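Local coordinates for enoyl-[acyl-carrier-protein] reductase [FMN] (Thermotoga maritima, PDB 5GVJ) that reduces the enoyl group carried on acyl carrier protein, as the FMN-dependent enoyl-ACP reductase FabK, at the interface of chains A and B. Residues are numbered along the deposited sequence; one frame, centred on the assembly and turned at random. Chains: chain A/B, Enoyl-[acyl-carrier-protein] reductase [FMN].

The interface of chains A and B. Residues chain A 3-5, 183, 301-302, 305; chain B 311-312.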
# COMPACT_ATOMS: atom_id res chain seq x y z
N VAL A 3 -9.36 -11.36 18.74
CA VAL A 3 -8.67 -10.14 19.12
C VAL A 3 -9.73 -9.07 19.35
O VAL A 3 -10.76 -9.04 18.66
CB VAL A 3 -7.63 -9.71 18.07
CG1 VAL A 3 -7.16 -10.92 17.26
CG2 VAL A 3 -8.12 -8.60 17.16
N ARG A 4 -9.51 -8.24 20.36
CA ARG A 4 -10.45 -7.19 20.73
C ARG A 4 -9.84 -5.84 20.36
O ARG A 4 -8.66 -5.61 20.59
CB ARG A 4 -10.74 -7.26 22.23
CG ARG A 4 -11.84 -6.33 22.69
CD ARG A 4 -12.09 -6.49 24.19
NE ARG A 4 -13.12 -5.56 24.65
CZ ARG A 4 -13.72 -5.63 25.82
NH1 ARG A 4 -13.40 -6.60 26.68
NH2 ARG A 4 -14.65 -4.74 26.14
N THR A 5 -10.64 -4.97 19.74
CA THR A 5 -10.16 -3.63 19.39
C THR A 5 -11.25 -2.62 19.70
O THR A 5 -12.39 -2.98 20.00
CB THR A 5 -9.77 -3.50 17.92
OG1 THR A 5 -10.95 -3.34 17.12
CG2 THR A 5 -9.00 -4.75 17.42
N PHE A 183 -2.94 -3.02 11.19
CA PHE A 183 -2.92 -2.62 12.59
C PHE A 183 -1.61 -1.91 12.93
O PHE A 183 -1.60 -0.94 13.71
CB PHE A 183 -3.12 -3.86 13.47
CG PHE A 183 -4.56 -4.27 13.62
CD1 PHE A 183 -5.45 -4.15 12.56
CD2 PHE A 183 -5.03 -4.78 14.82
CE1 PHE A 183 -6.78 -4.52 12.70
CE2 PHE A 183 -6.36 -5.16 14.97
CZ PHE A 183 -7.23 -5.03 13.90
N PHE A 301 -3.00 -13.71 11.67
CA PHE A 301 -2.74 -12.46 12.38
C PHE A 301 -1.91 -12.72 13.63
O PHE A 301 -0.88 -12.08 13.86
CB PHE A 301 -4.06 -11.78 12.73
CG PHE A 301 -3.91 -10.63 13.69
CD1 PHE A 301 -3.65 -9.35 13.22
CD2 PHE A 301 -4.02 -10.82 15.06
CE1 PHE A 301 -3.51 -8.28 14.10
CE2 PHE A 301 -3.88 -9.77 15.94
CZ PHE A 301 -3.61 -8.50 15.46
N LYS A 302 -2.32 -13.72 14.42
CA LYS A 302 -1.61 -14.05 15.66
C LYS A 302 -0.21 -14.58 15.38
O LYS A 302 0.74 -14.21 16.07
CB LYS A 302 -2.43 -15.06 16.47
CG LYS A 302 -3.77 -14.50 16.94
CD LYS A 302 -4.80 -15.60 17.23
CE LYS A 302 -6.18 -15.01 17.48
NZ LYS A 302 -7.19 -16.05 17.88
N VAL A 305 1.98 -11.59 14.50
CA VAL A 305 2.37 -10.77 15.65
C VAL A 305 3.45 -11.48 16.46
O VAL A 305 4.42 -10.84 16.92
CB VAL A 305 1.14 -10.43 16.51
CG1 VAL A 305 1.56 -9.78 17.82
CG2 VAL A 305 0.22 -9.50 15.76
N TYR B 311 -2.73 -7.24 21.44
CA TYR B 311 -3.92 -7.92 20.92
C TYR B 311 -3.89 -9.43 21.13
O TYR B 311 -4.96 -10.04 21.21
CB TYR B 311 -4.09 -7.59 19.43
CG TYR B 311 -4.42 -6.14 19.17
CD1 TYR B 311 -5.61 -5.59 19.59
CD2 TYR B 311 -3.51 -5.30 18.51
CE1 TYR B 311 -5.91 -4.26 19.37
CE2 TYR B 311 -3.80 -3.97 18.28
CZ TYR B 311 -5.00 -3.45 18.71
OH TYR B 311 -5.29 -2.13 18.49
N ILE B 312 -2.71 -10.04 21.24
CA ILE B 312 -2.63 -11.51 21.30
C ILE B 312 -2.25 -12.01 22.69
O ILE B 312 -1.68 -11.28 23.50
CB ILE B 312 -1.63 -12.04 20.26
CG1 ILE B 312 -0.20 -11.67 20.66
CG2 ILE B 312 -1.97 -11.53 18.86
CD1 ILE B 312 0.89 -12.56 20.06
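This is an apolar, tail-exchange interface, in which the C-terminal end of chain B, just past helix 290-309, crosses onto chain A and is received between the extended N-terminal loop and helices 176-185 and 290-309; in the deposited two-chain assembly, its two-fold twin repeats the contact and would add a second tie if this dimer is the biological one. B:Tyr311 and B:Ile312 carry the contact, and no hydrogen bond or salt bridge crosses this patch. The phenol of B:Tyr311 leaves the backbone with CG anti to the carbonyl carbon, and chi1 -66° and chi2 -66° turn one face of its ring toward A:Phe183. That phenylalanine turns an edge to it, CD2 standing 3.8 Å from CE2 of B:Tyr311 and towards the rim of one face, an edge-to-face pair with ring planes at 67°. In the plane of the tyrosine ring lies the backbone carbonyl of A:Arg4, whose O is 3.2 Å from CD1 of B:Tyr311, so the electron-poor ring edge would face the oxygen. CG2 of A:Thr5 sits beyond the rim at CE1 of B:Tyr311 (3.7 Å), raised to the side of the ring that A:Phe183 also approaches. An alanine at B:Tyr311 would remove the whole ring and would probably loosen the tail by losing its packing against A:Phe183 and A:Thr5. A:Phe301 touches both tail residues, its CZ lying 4.1 Å from CB of B:Tyr311. The last modelled residue, B:Ile312, splits its branches: CG2 rests 3.9 Å from ring carbon CE2 of A:Phe301 and near CG of A:Lys302, whose side chain slides past B:Ile312 in the opposite direction. Its CD1 meets CG1 of A:Val305 tip to tip, 3.6 Å apart. Within chain A, CG2 of A:Val305 lies over the rim of one face of the A:Phe301 ring. The site thus fastens the exchanged tail by shape and apolar packing, and is likely to support a FabK dimer.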